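Local atomic coordinates of checkpoint serine/threonine-protein kinase BUB1 (Saccharomyces cerevisiae, PDB entry 3ESL), a protein that delays anaphase until chromosomes are bioriented on the spindle, acting in mitotic spindle checkpoint signalling with MAD1 and BUB3 and phosphorylating both BUB3 and itself. Residues L8-K12 with W39-Y44; C63-Q68 with F79-W83; A134-E139 with S155-E160. All blocks are in the same frame, centred on the assembly; numbering follows the deposited sequence.

Contact 1: residues L8-K12 with W39-Y44; sequences LNQTK and WISTSY
The phenol oxygen of Y44 is held from two sources: K12 NZ donates a hydrogen bond to Y44 OH at 2.7 Å, and S51 OG, at the start of the following helix 49-67, is hydrogen-bonded to the same oxygen. The ammonium group reaches it through a bend in the lysine chain. K12 leaves the backbone with CG opposite its N, and the turn at chi3 (77°) carries CE and NZ to the phenol end of the tyrosine while CD lies 3.8 Å from Y44 CZ. Donation by a charged lysine probably makes the hydroxyl proton more acidic.

W39, which projects from helix 29-47 against helix 4-21, contributes more of the buried surface than any other residue. Its indole is flanked on both faces. T11 CG2 sits over the five-membered ring, 3.8 Å from the centroid and 24° off the normal, a CH-pi contact; Y44 CB, from the same helix as W39, lies over the opposite face, displaced toward its rim. The six-membered ring points its rim at the backbone: W39 CH2 is 3.2 Å from L8 O, near the indole plane, and that carbonyl also accepts the helical bond from K12 N.

The segments, on consecutive helices of the all-alpha, TPR-containing N-terminal domain, run antiparallel at 172°. Their axes are 11.4 Å apart at closest, a separation spanned by the two large aromatic side chains.

L8 adds the aliphatic part of the contact. One branch does most of the touching: L8 CD2 lies 3.7 Å from W39 CZ2 and 3.9 Å from S43 CB. Further round, N9 ND2 approaches the edge of the Y44 ring at 4.4 Å from CE1, though its hydrogen-bond partner is H5 O, one turn earlier.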
ATOM      1  N   LEU A   8      13.524   9.701  23.673  1.00 34.87           N
ATOM      2  CA  LEU A   8      12.665   9.382  22.534  1.00 34.26           C
ATOM      3  C   LEU A   8      12.303  10.638  21.758  1.00 34.07           C
ATOM      4  O   LEU A   8      12.304  10.633  20.525  1.00 30.32           O
ATOM      5  CB  LEU A   8      11.406   8.633  22.981  1.00 35.74           C
ATOM      6  CG  LEU A   8      11.602   7.189  23.455  1.00 38.56           C
ATOM      7  CD1 LEU A   8      10.326   6.679  24.085  1.00 40.72           C
ATOM      8  CD2 LEU A   8      12.061   6.263  22.340  1.00 37.96           C
ATOM      9  N   ASN A   9      12.017  11.728  22.467  1.00 32.01           N
ATOM     10  CA  ASN A   9      11.724  12.990  21.781  1.00 34.00           C
ATOM     11  C   ASN A   9      12.889  13.590  21.013  1.00 32.79           C
ATOM     12  O   ASN A   9      12.694  14.203  19.955  1.00 31.38           O
ATOM     13  CB  ASN A   9      11.119  14.024  22.724  1.00 38.58           C
ATOM     14  CG  ASN A   9       9.622  14.065  22.626  1.00 43.38           C
ATOM     15  OD1 ASN A   9       9.064  14.851  21.856  1.00 47.38           O
ATOM     16  ND2 ASN A   9       8.955  13.188  23.370  1.00 45.61           N
ATOM     17  N   GLN A  10      14.100  13.427  21.542  1.00 29.28           N
ATOM     18  CA  GLN A  10      15.287  13.892  20.833  1.00 27.40           C
ATOM     19  C   GLN A  10      15.459  13.086  19.546  1.00 26.90           C
ATOM     20  O   GLN A  10      15.837  13.636  18.515  1.00 26.22           O
ATOM     21  CB  GLN A  10      16.535  13.758  21.701  1.00 30.13           C
ATOM     22  CG  GLN A  10      16.497  14.667  22.920  1.00 33.98           C
ATOM     23  CD  GLN A  10      17.722  14.537  23.795  1.00 35.30           C
ATOM     24  OE1 GLN A  10      18.297  13.458  23.938  1.00 35.94           O
ATOM     25  NE2 GLN A  10      18.122  15.645  24.396  1.00 39.96           N
ATOM     26  N   THR A  11      15.175  11.787  19.630  1.00 26.58           N
ATOM     27  CA  THR A  11      15.322  10.896  18.479  1.00 26.01           C
ATOM     28  C   THR A  11      14.339  11.308  17.386  1.00 26.13           C
ATOM     29  O   THR A  11      14.711  11.351  16.207  1.00 24.80           O
ATOM     30  CB  THR A  11      15.165   9.409  18.852  1.00 27.65           C
ATOM     31  OG1 THR A  11      16.228   9.022  19.736  1.00 28.83           O
ATOM     32  CG2 THR A  11      15.251   8.517  17.609  1.00 28.70           C
ATOM     33  N   LYS A  12      13.111  11.637  17.791  1.00 26.95           N
ATOM     34  CA  LYS A  12      12.087  12.117  16.868  1.00 27.62           C
ATOM     35  C   LYS A  12      12.555  13.370  16.138  1.00 28.31           C
ATOM     36  O   LYS A  12      12.466  13.466  14.910  1.00 25.66           O
ATOM     37  CB  LYS A  12      10.751  12.367  17.591  1.00 27.69           C
ATOM     38  CG  LYS A  12       9.663  12.885  16.665  1.00 27.91           C
ATOM     39  CD  LYS A  12       8.283  12.936  17.319  1.00 31.18           C
ATOM     40  CE  LYS A  12       8.149  14.120  18.260  1.00 38.00           C
ATOM     41  NZ  LYS A  12       6.746  14.229  18.780  1.00 38.81           N
ATOM     42  N   TRP A  39      11.122   2.977  13.672  1.00 24.29           N
ATOM     43  CA  TRP A  39      11.355   3.527  15.023  1.00 24.28           C
ATOM     44  C   TRP A  39      10.056   4.040  15.658  1.00 26.31           C
ATOM     45  O   TRP A  39       9.769   3.772  16.836  1.00 26.46           O
ATOM     46  CB  TRP A  39      12.424   4.619  15.006  1.00 24.96           C
ATOM     47  CG  TRP A  39      12.597   5.245  16.358  1.00 25.67           C
ATOM     48  CD1 TRP A  39      13.366   4.771  17.387  1.00 28.31           C
ATOM     49  CD2 TRP A  39      11.951   6.430  16.844  1.00 25.54           C
ATOM     50  NE1 TRP A  39      13.239   5.592  18.490  1.00 28.19           N
ATOM     51  CE2 TRP A  39      12.386   6.624  18.181  1.00 27.75           C
ATOM     52  CE3 TRP A  39      11.054   7.355  16.281  1.00 27.26           C
ATOM     53  CZ2 TRP A  39      11.954   7.706  18.961  1.00 28.58           C
ATOM     54  CZ3 TRP A  39      10.619   8.435  17.058  1.00 26.61           C
ATOM     55  CH2 TRP A  39      11.075   8.599  18.392  1.00 28.26           C
ATOM     56  N   ILE A  40       9.263   4.776  14.885  1.00 24.18           N
ATOM     57  CA  ILE A  40       7.986   5.278  15.391  1.00 24.96           C
ATOM     58  C   ILE A  40       7.068   4.128  15.810  1.00 26.36           C
ATOM     59  O   ILE A  40       6.466   4.162  16.887  1.00 28.45           O
ATOM     60  CB  ILE A  40       7.231   6.104  14.345  1.00 21.26           C
ATOM     61  CG1 ILE A  40       8.023   7.346  13.942  1.00 21.68           C
ATOM     62  CG2 ILE A  40       5.836   6.508  14.879  1.00 25.33           C
ATOM     63  CD1 ILE A  40       7.542   7.963  12.625  1.00 23.69           C
ATOM     64  N   SER A  41       6.960   3.117  14.947  1.00 26.59           N
ATOM     65  CA  SER A  41       5.988   2.050  15.143  1.00 29.58           C
ATOM     66  C   SER A  41       6.396   1.082  16.256  1.00 34.36           C
ATOM     67  O   SER A  41       5.568   0.304  16.740  1.00 37.35           O
ATOM     68  CB  SER A  41       5.749   1.302  13.829  1.00 29.97           C
ATOM     69  OG  SER A  41       6.928   0.635  13.414  1.00 33.72           O
ATOM     70  N   THR A  42       7.665   1.125  16.650  1.00 34.02           N
ATOM     71  CA  THR A  42       8.159   0.264  17.716  1.00 39.75           C
ATOM     72  C   THR A  42       8.408   1.087  18.984  1.00 40.15           C
ATOM     73  O   THR A  42       7.655   0.983  19.950  1.00 45.54           O
ATOM     74  CB  THR A  42       9.419  -0.530  17.295  1.00 40.08           C
ATOM     75  OG1 THR A  42      10.447   0.375  16.871  1.00 42.70           O
ATOM     76  CG2 THR A  42       9.090  -1.508  16.157  1.00 40.68           C
ATOM     77  N   SER A  43       9.421   1.939  18.956  1.00 38.27           N
ATOM     78  CA  SER A  43       9.847   2.657  20.149  1.00 39.18           C
ATOM     79  C   SER A  43       8.874   3.747  20.594  1.00 39.03           C
ATOM     80  O   SER A  43       8.472   3.790  21.763  1.00 39.43           O
ATOM     81  CB  SER A  43      11.248   3.231  19.947  1.00 38.43           C
ATOM     82  OG  SER A  43      12.175   2.181  19.743  1.00 39.28           O
ATOM     83  N   TYR A  44       8.486   4.612  19.663  1.00 36.89           N
ATOM     84  CA  TYR A  44       7.712   5.806  20.000  1.00 38.02           C
ATOM     85  C   TYR A  44       6.256   5.513  20.384  1.00 40.59           C
ATOM     86  O   TYR A  44       5.762   6.022  21.391  1.00 41.91           O
ATOM     87  CB  TYR A  44       7.788   6.825  18.855  1.00 38.74           C
ATOM     88  CG  TYR A  44       7.296   8.209  19.209  1.00 38.56           C
ATOM     89  CD1 TYR A  44       7.939   8.981  20.184  1.00 41.40           C
ATOM     90  CD2 TYR A  44       6.197   8.755  18.558  1.00 38.62           C
ATOM     91  CE1 TYR A  44       7.480  10.268  20.502  1.00 41.81           C
ATOM     92  CE2 TYR A  44       5.728  10.031  18.867  1.00 40.60           C
ATOM     93  CZ  TYR A  44       6.370  10.779  19.837  1.00 41.22           C
ATOM     94  OH  TYR A  44       5.894  12.034  20.131  1.00 42.00           O
TER

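Contact 2: residues C63-Q68 with F79-W83; sequences CLIYIQ and FLKIW
This is a buried, apolar helix-helix contact near the middle of the chain, between the C-terminal part of helix 49-67 and the early part of helix 77-90; all the residues that touch are buried. Two methyl-on-ring CH-pi contacts define it. L64 CD2 stands almost directly above the five-membered ring of W83, 3.5 Å from the centroid and 7° off the normal. I67 CG2 takes the equivalent place on F79, 3.6 Å from the ring centroid and 13° off its normal.

The two rings also meet each other: W83 NE1 lies 3.2 Å above the F79 face turned away from I67, displaced toward the rim, while F79 CD2 abuts the edge of the indole. F79 is thus clamped between the neighbouring helix and its own. Within this TPR-containing all-alpha domain the segments run broadly antiparallel but splayed, at 139°.

L64 CD2 additionally lies 3.8 Å from F79 CE1, so the same methyl touches both aromatics. Q68 N is 3.7 Å from F79 CZ. Helix 95-108 packs T101, Y104 and M105 against W83, and the C-terminal helix 193-200 brings F194 onto L64 and I195 onto W83.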
ATOM      1  N   CYS A  63       6.326   9.955   3.253  1.00 18.24           N
ATOM      2  CA  CYS A  63       7.102   8.963   2.500  1.00 18.66           C
ATOM      3  C   CYS A  63       6.452   8.691   1.138  1.00 20.19           C
ATOM      4  O   CYS A  63       7.104   8.770   0.089  1.00 20.38           O
ATOM      5  CB  CYS A  63       7.187   7.668   3.301  1.00 18.79           C
ATOM      6  SG  CYS A  63       7.989   6.342   2.383  1.00 21.67           S
ATOM      7  N   LEU A  64       5.160   8.374   1.160  1.00 18.17           N
ATOM      8  CA  LEU A  64       4.458   8.018  -0.084  1.00 19.56           C
ATOM      9  C   LEU A  64       4.516   9.165  -1.095  1.00 21.53           C
ATOM     10  O   LEU A  64       4.816   8.959  -2.279  1.00 21.97           O
ATOM     11  CB  LEU A  64       3.021   7.615   0.209  1.00 19.82           C
ATOM     12  CG  LEU A  64       2.889   6.351   1.072  1.00 18.33           C
ATOM     13  CD1 LEU A  64       1.405   6.010   1.330  1.00 20.44           C
ATOM     14  CD2 LEU A  64       3.635   5.159   0.438  1.00 21.06           C
ATOM     15  N   ILE A  65       4.288  10.375  -0.597  1.00 20.78           N
ATOM     16  CA  ILE A  65       4.281  11.583  -1.438  1.00 21.13           C
ATOM     17  C   ILE A  65       5.668  11.893  -1.993  1.00 22.74           C
ATOM     18  O   ILE A  65       5.814  12.205  -3.176  1.00 24.22           O
ATOM     19  CB  ILE A  65       3.693  12.793  -0.658  1.00 26.53           C
ATOM     20  CG1 ILE A  65       2.193  12.582  -0.416  1.00 31.12           C
ATOM     21  CG2 ILE A  65       3.971  14.134  -1.387  1.00 25.65           C
ATOM     22  CD1 ILE A  65       1.357  12.465  -1.685  1.00 37.63           C
ATOM     23  N   TYR A  66       6.691  11.775  -1.150  1.00 18.73           N
ATOM     24  CA  TYR A  66       8.053  12.083  -1.578  1.00 20.48           C
ATOM     25  C   TYR A  66       8.578  11.098  -2.628  1.00 21.59           C
ATOM     26  O   TYR A  66       9.213  11.494  -3.611  1.00 22.85           O
ATOM     27  CB  TYR A  66       8.990  12.106  -0.382  1.00 22.48           C
ATOM     28  CG  TYR A  66      10.352  12.686  -0.684  1.00 23.86           C
ATOM     29  CD1 TYR A  66      10.570  14.062  -0.603  1.00 27.15           C
ATOM     30  CD2 TYR A  66      11.419  11.867  -1.038  1.00 23.36           C
ATOM     31  CE1 TYR A  66      11.818  14.598  -0.869  1.00 30.41           C
ATOM     32  CE2 TYR A  66      12.669  12.395  -1.313  1.00 26.15           C
ATOM     33  CZ  TYR A  66      12.862  13.760  -1.223  1.00 27.66           C
ATOM     34  OH  TYR A  66      14.111  14.289  -1.487  1.00 30.57           O
ATOM     35  N   ILE A  67       8.297   9.818  -2.418  1.00 20.70           N
ATOM     36  CA  ILE A  67       8.888   8.766  -3.229  1.00 20.04           C
ATOM     37  C   ILE A  67       8.055   8.459  -4.501  1.00 23.60           C
ATOM     38  O   ILE A  67       8.605   7.969  -5.497  1.00 22.30           O
ATOM     39  CB  ILE A  67       9.125   7.486  -2.367  1.00 20.38           C
ATOM     40  CG1 ILE A  67      10.028   7.785  -1.147  1.00 20.00           C
ATOM     41  CG2 ILE A  67       9.640   6.312  -3.231  1.00 18.91           C
ATOM     42  CD1 ILE A  67      11.526   8.034  -1.459  1.00 23.86           C
ATOM     43  N   GLN A  68       6.760   8.790  -4.488  1.00 21.86           N
ATOM     44  CA  GLN A  68       5.816   8.332  -5.538  1.00 24.11           C
ATOM     45  C   GLN A  68       6.169   8.691  -6.990  1.00 30.01           C
ATOM     46  O   GLN A  68       5.860   7.923  -7.905  1.00 33.21           O
ATOM     47  CB  GLN A  68       4.378   8.781  -5.260  1.00 26.10           C
ATOM     48  CG  GLN A  68       4.164  10.310  -5.323  1.00 26.50           C
ATOM     49  CD  GLN A  68       2.704  10.732  -5.247  1.00 30.76           C
ATOM     50  OE1 GLN A  68       2.396  11.928  -5.133  1.00 34.50           O
ATOM     51  NE2 GLN A  68       1.801   9.763  -5.305  1.00 31.22           N
ATOM     52  N   PHE A  79       8.818  -0.158  -0.944  1.00 17.81           N
ATOM     53  CA  PHE A  79       7.874   0.929  -1.180  1.00 16.51           C
ATOM     54  C   PHE A  79       6.435   0.396  -1.232  1.00 18.04           C
ATOM     55  O   PHE A  79       5.523   0.941  -0.597  1.00 16.41           O
ATOM     56  CB  PHE A  79       8.225   1.637  -2.484  1.00 17.48           C
ATOM     57  CG  PHE A  79       7.480   2.926  -2.707  1.00 17.11           C
ATOM     58  CD1 PHE A  79       7.293   3.850  -1.669  1.00 19.24           C
ATOM     59  CD2 PHE A  79       7.023   3.247  -3.984  1.00 19.34           C
ATOM     60  CE1 PHE A  79       6.603   5.072  -1.911  1.00 18.43           C
ATOM     61  CE2 PHE A  79       6.336   4.449  -4.224  1.00 18.09           C
ATOM     62  CZ  PHE A  79       6.140   5.360  -3.190  1.00 19.46           C
ATOM     63  N   LEU A  80       6.237  -0.678  -1.989  1.00 16.97           N
ATOM     64  CA  LEU A  80       4.918  -1.320  -2.044  1.00 17.65           C
ATOM     65  C   LEU A  80       4.390  -1.621  -0.642  1.00 18.72           C
ATOM     66  O   LEU A  80       3.223  -1.375  -0.347  1.00 17.80           O
ATOM     67  CB  LEU A  80       4.964  -2.590  -2.895  1.00 19.67           C
ATOM     68  CG  LEU A  80       3.619  -3.329  -2.943  1.00 20.18           C
ATOM     69  CD1 LEU A  80       2.499  -2.411  -3.451  1.00 20.67           C
ATOM     70  CD2 LEU A  80       3.727  -4.607  -3.795  1.00 20.24           C
ATOM     71  N   LYS A  81       5.246  -2.147   0.229  1.00 18.90           N
ATOM     72  CA  LYS A  81       4.797  -2.530   1.559  1.00 19.51           C
ATOM     73  C   LYS A  81       4.306  -1.333   2.365  1.00 20.39           C
ATOM     74  O   LYS A  81       3.379  -1.467   3.148  1.00 21.50           O
ATOM     75  CB  LYS A  81       5.872  -3.322   2.298  1.00 21.57           C
ATOM     76  CG  LYS A  81       6.043  -4.747   1.758  1.00 28.60           C
ATOM     77  CD  LYS A  81       7.097  -5.496   2.582  1.00 31.93           C
ATOM     78  CE  LYS A  81       7.674  -6.671   1.812  1.00 40.63           C
ATOM     79  NZ  LYS A  81       6.730  -7.825   1.728  1.00 42.74           N
ATOM     80  N   ILE A  82       4.916  -0.167   2.158  0.50 19.28           N
ATOM     81  CA  ILE A  82       4.469   1.046   2.849  0.50 19.97           C
ATOM     82  C   ILE A  82       3.041   1.396   2.432  0.50 18.37           C
ATOM     83  O   ILE A  82       2.211   1.692   3.292  0.50 18.10           O
ATOM     84  CB  ILE A  82       5.434   2.237   2.645  0.50 20.84           C
ATOM     85  CG1 ILE A  82       6.846   1.835   3.074  0.50 21.15           C
ATOM     86  CG2 ILE A  82       4.965   3.466   3.456  0.50 21.69           C
ATOM     87  CD1 ILE A  82       7.923   2.775   2.595  0.50 22.95           C
ATOM     88  N   TRP A  83       2.748   1.322   1.126  1.00 17.39           N
ATOM     89  CA  TRP A  83       1.384   1.546   0.641  1.00 18.42           C
ATOM     90  C   TRP A  83       0.412   0.583   1.312  1.00 19.33           C
ATOM     91  O   TRP A  83      -0.627   1.005   1.803  1.00 18.44           O
ATOM     92  CB  TRP A  83       1.266   1.370  -0.870  1.00 19.12           C
ATOM     93  CG  TRP A  83       1.889   2.485  -1.649  1.00 18.84           C
ATOM     94  CD1 TRP A  83       3.155   2.531  -2.119  1.00 18.74           C
ATOM     95  CD2 TRP A  83       1.262   3.713  -2.044  1.00 19.90           C
ATOM     96  NE1 TRP A  83       3.375   3.712  -2.790  1.00 18.17           N
ATOM     97  CE2 TRP A  83       2.226   4.456  -2.766  1.00 17.77           C
ATOM     98  CE3 TRP A  83      -0.023   4.253  -1.863  1.00 21.45           C
ATOM     99  CZ2 TRP A  83       1.956   5.720  -3.301  1.00 19.09           C
ATOM    100  CZ3 TRP A  83      -0.301   5.522  -2.405  1.00 21.48           C
ATOM    101  CH2 TRP A  83       0.689   6.234  -3.111  1.00 20.55           C
TER

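Contact 3: residues A134-E139 with S155-E160; sequences AKVLLE and SLSNYE
K135 and E160 join the two helices by a salt bridge, K135 NZ to E160 OE2 at 2.9 Å. The lysine gets there fully stretched: CG stands opposite the backbone N (chi1 171°), and every later torsion keeps the chain extended. The glutamate, also extended beyond CG, meets it at about a right angle. The ammonium group approaches from the anti side of OE2, 32° out of the carboxylate plane, and so binds one oxygen obliquely.

Next to the salt bridge, L138 and L156 lie alongside each other, pointing opposite ways. L138 turns its CG away from its own carbonyl carbon and advances CD1 to 3.8 Å from L156 CA and 4.0 Å from L156 CD1. L156 uses both branches, since CD2 lies 4.0 Å from E139 CG, the aliphatic part of that side chain.

Y159 is oriented edge-on to the backbone of the other helix. With CG opposite its backbone N, the ring reaches across so that CE2 comes to 3.6 Å from K135 N, near the ring plane, and OH to 3.6 Å from A134 CB. That hydroxyl is hydrogen-bonded to F131 O, at the start of the partner helix, while S155 OG pairs with E119 on helix 115-127.

With segment axes 10.2 Å apart and antiparallel at 161°, helices 131-143 and 149-165 form a pair consistent with the helical hairpins of TPR-like folds.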
ATOM      1  N   ALA A 134     -12.126 -10.147  -8.172  1.00 27.54           N
ATOM      2  CA  ALA A 134     -10.936 -10.507  -7.392  1.00 24.90           C
ATOM      3  C   ALA A 134     -10.125 -11.613  -8.068  1.00 28.20           C
ATOM      4  O   ALA A 134      -8.892 -11.586  -8.046  1.00 26.64           O
ATOM      5  CB  ALA A 134     -11.314 -10.900  -5.974  1.00 26.92           C
ATOM      6  N   LYS A 135     -10.811 -12.579  -8.685  1.00 28.46           N
ATOM      7  CA  LYS A 135     -10.130 -13.658  -9.408  1.00 30.85           C
ATOM      8  C   LYS A 135      -9.430 -13.098 -10.637  1.00 29.83           C
ATOM      9  O   LYS A 135      -8.265 -13.404 -10.880  1.00 31.16           O
ATOM     10  CB  LYS A 135     -11.125 -14.772  -9.799  1.00 30.72           C
ATOM     11  CG  LYS A 135     -10.558 -15.831 -10.731  1.00 35.83           C
ATOM     12  CD  LYS A 135     -11.538 -16.986 -10.904  1.00 37.58           C
ATOM     13  CE  LYS A 135     -10.992 -18.037 -11.855  1.00 42.47           C
ATOM     14  NZ  LYS A 135     -11.572 -19.369 -11.543  1.00 44.30           N
ATOM     15  N   VAL A 136     -10.124 -12.244 -11.386  1.00 28.63           N
ATOM     16  CA  VAL A 136      -9.577 -11.676 -12.614  1.00 28.63           C
ATOM     17  C   VAL A 136      -8.320 -10.849 -12.306  1.00 29.83           C
ATOM     18  O   VAL A 136      -7.357 -10.848 -13.078  1.00 28.27           O
ATOM     19  CB  VAL A 136     -10.619 -10.828 -13.368  1.00 32.20           C
ATOM     20  CG1 VAL A 136     -10.001 -10.162 -14.596  1.00 32.20           C
ATOM     21  CG2 VAL A 136     -11.798 -11.700 -13.795  1.00 32.86           C
ATOM     22  N   LEU A 137      -8.337 -10.170 -11.166  1.00 25.90           N
ATOM     23  CA  LEU A 137      -7.186  -9.377 -10.747  1.00 26.77           C
ATOM     24  C   LEU A 137      -5.944 -10.249 -10.527  1.00 27.39           C
ATOM     25  O   LEU A 137      -4.837  -9.868 -10.921  1.00 25.53           O
ATOM     26  CB  LEU A 137      -7.531  -8.588  -9.499  1.00 29.52           C
ATOM     27  CG  LEU A 137      -6.628  -7.441  -9.085  1.00 34.12           C
ATOM     28  CD1 LEU A 137      -6.309  -6.518 -10.265  1.00 29.28           C
ATOM     29  CD2 LEU A 137      -7.343  -6.716  -7.964  1.00 33.52           C
ATOM     30  N   LEU A 138      -6.123 -11.421  -9.919  1.00 24.88           N
ATOM     31  CA  LEU A 138      -4.992 -12.348  -9.753  1.00 27.34           C
ATOM     32  C   LEU A 138      -4.479 -12.823 -11.110  1.00 29.90           C
ATOM     33  O   LEU A 138      -3.267 -12.863 -11.355  1.00 29.87           O
ATOM     34  CB  LEU A 138      -5.359 -13.540  -8.871  1.00 27.21           C
ATOM     35  CG  LEU A 138      -5.663 -13.224  -7.407  1.00 27.56           C
ATOM     36  CD1 LEU A 138      -6.266 -14.439  -6.715  1.00 29.19           C
ATOM     37  CD2 LEU A 138      -4.412 -12.731  -6.656  1.00 27.08           C
ATOM     38  N   GLU A 139      -5.404 -13.144 -12.008  1.00 29.64           N
ATOM     39  CA  GLU A 139      -5.034 -13.561 -13.358  1.00 30.27           C
ATOM     40  C   GLU A 139      -4.333 -12.438 -14.136  1.00 31.53           C
ATOM     41  O   GLU A 139      -3.446 -12.700 -14.949  1.00 30.49           O
ATOM     42  CB  GLU A 139      -6.266 -14.066 -14.117  1.00 34.46           C
ATOM     43  CG  GLU A 139      -6.956 -15.229 -13.422  1.00 37.60           C
ATOM     44  CD  GLU A 139      -8.245 -15.650 -14.105  1.00 40.90           C
ATOM     45  OE1 GLU A 139      -8.904 -14.795 -14.740  1.00 42.19           O
ATOM     46  OE2 GLU A 139      -8.601 -16.845 -13.993  1.00 46.79           O
ATOM     47  N   SER A 155      -1.773 -18.503  -4.652  1.00 33.19           N
ATOM     48  CA  SER A 155      -2.784 -17.586  -4.106  1.00 31.90           C
ATOM     49  C   SER A 155      -4.103 -17.715  -4.862  1.00 30.73           C
ATOM     50  O   SER A 155      -5.185 -17.719  -4.259  1.00 32.92           O
ATOM     51  CB  SER A 155      -2.286 -16.134  -4.166  1.00 32.30           C
ATOM     52  OG  SER A 155      -1.250 -15.909  -3.217  1.00 31.63           O
ATOM     53  N   LEU A 156      -3.991 -17.818  -6.181  1.00 28.54           N
ATOM     54  CA  LEU A 156      -5.129 -18.000  -7.060  1.00 32.99           C
ATOM     55  C   LEU A 156      -5.786 -19.358  -6.798  1.00 33.93           C
ATOM     56  O   LEU A 156      -7.013 -19.446  -6.678  1.00 33.28           O
ATOM     57  CB  LEU A 156      -4.681 -17.876  -8.515  1.00 32.04           C
ATOM     58  CG  LEU A 156      -5.680 -18.052  -9.665  1.00 33.49           C
ATOM     59  CD1 LEU A 156      -6.933 -17.177  -9.505  1.00 33.18           C
ATOM     60  CD2 LEU A 156      -4.994 -17.763 -10.986  1.00 31.89           C
ATOM     61  N   SER A 157      -4.965 -20.403  -6.681  1.00 35.00           N
ATOM     62  CA  SER A 157      -5.465 -21.750  -6.380  1.00 36.03           C
ATOM     63  C   SER A 157      -6.236 -21.787  -5.063  1.00 36.03           C
ATOM     64  O   SER A 157      -7.344 -22.333  -5.010  1.00 38.35           O
ATOM     65  CB  SER A 157      -4.323 -22.771  -6.365  1.00 39.00           C
ATOM     66  OG  SER A 157      -4.827 -24.090  -6.195  1.00 42.38           O
ATOM     67  N   ASN A 158      -5.663 -21.198  -4.012  1.00 35.36           N
ATOM     68  CA  ASN A 158      -6.331 -21.131  -2.712  1.00 36.35           C
ATOM     69  C   ASN A 158      -7.639 -20.348  -2.777  1.00 37.59           C
ATOM     70  O   ASN A 158      -8.609 -20.685  -2.092  1.00 37.94           O
ATOM     71  CB  ASN A 158      -5.412 -20.535  -1.640  1.00 38.73           C
ATOM     72  CG  ASN A 158      -4.158 -21.367  -1.410  1.00 42.72           C
ATOM     73  OD1 ASN A 158      -4.079 -22.524  -1.823  1.00 44.83           O
ATOM     74  ND2 ASN A 158      -3.176 -20.780  -0.740  1.00 42.83           N
ATOM     75  N   TYR A 159      -7.661 -19.306  -3.606  1.00 34.37           N
ATOM     76  CA  TYR A 159      -8.861 -18.497  -3.777  1.00 34.69           C
ATOM     77  C   TYR A 159      -9.979 -19.280  -4.467  1.00 38.09           C
ATOM     78  O   TYR A 159     -11.156 -19.185  -4.078  1.00 36.65           O
ATOM     79  CB  TYR A 159      -8.558 -17.210  -4.548  1.00 33.18           C
ATOM     80  CG  TYR A 159      -9.756 -16.295  -4.633  1.00 31.80           C
ATOM     81  CD1 TYR A 159     -10.578 -16.096  -3.518  1.00 32.27           C
ATOM     82  CD2 TYR A 159     -10.076 -15.638  -5.820  1.00 34.09           C
ATOM     83  CE1 TYR A 159     -11.681 -15.263  -3.588  1.00 32.52           C
ATOM     84  CE2 TYR A 159     -11.187 -14.799  -5.897  1.00 34.34           C
ATOM     85  CZ  TYR A 159     -11.979 -14.619  -4.771  1.00 32.92           C
ATOM     86  OH  TYR A 159     -13.078 -13.794  -4.821  1.00 31.41           O
ATOM     87  N   GLU A 160      -9.615 -20.049  -5.488  1.00 37.56           N
ATOM     88  CA  GLU A 160     -10.586 -20.922  -6.151  1.00 43.53           C
ATOM     89  C   GLU A 160     -11.198 -21.950  -5.185  1.00 41.70           C
ATOM     90  O   GLU A 160     -12.368 -22.305  -5.323  1.00 45.42           O
ATOM     91  CB  GLU A 160      -9.973 -21.583  -7.387  1.00 42.43           C
ATOM     92  CG  GLU A 160      -9.685 -20.574  -8.494  1.00 45.51           C
ATOM     93  CD  GLU A 160      -8.942 -21.156  -9.685  1.00 46.90           C
ATOM     94  OE1 GLU A 160      -8.263 -22.197  -9.535  1.00 49.97           O
ATOM     95  OE2 GLU A 160      -9.029 -20.556 -10.778  1.00 49.62           O
TER

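In the fold
The three contacts follow one another along the chain, each closing before the next opens, as expected of a fold built up from successive helices. Contact 1 and contact 3 lie on opposite sides of the chain's centre, their centres 39 Å apart. Contact 2 lies between, with its centre 20 Å from that of contact 1 and 26 Å from that of contact 3; none touches another. Contacts 1 and 2 are connected through consecutive helices 29-47 and 49-67, whose side chains also meet directly, as I40 on V55 and C63 on F33. This N-terminal domain is separate from the kinase domain. A bound buffer molecule, NHE, probably from crystallisation, lies about 6 Å from the side chain of I82, in contact 2.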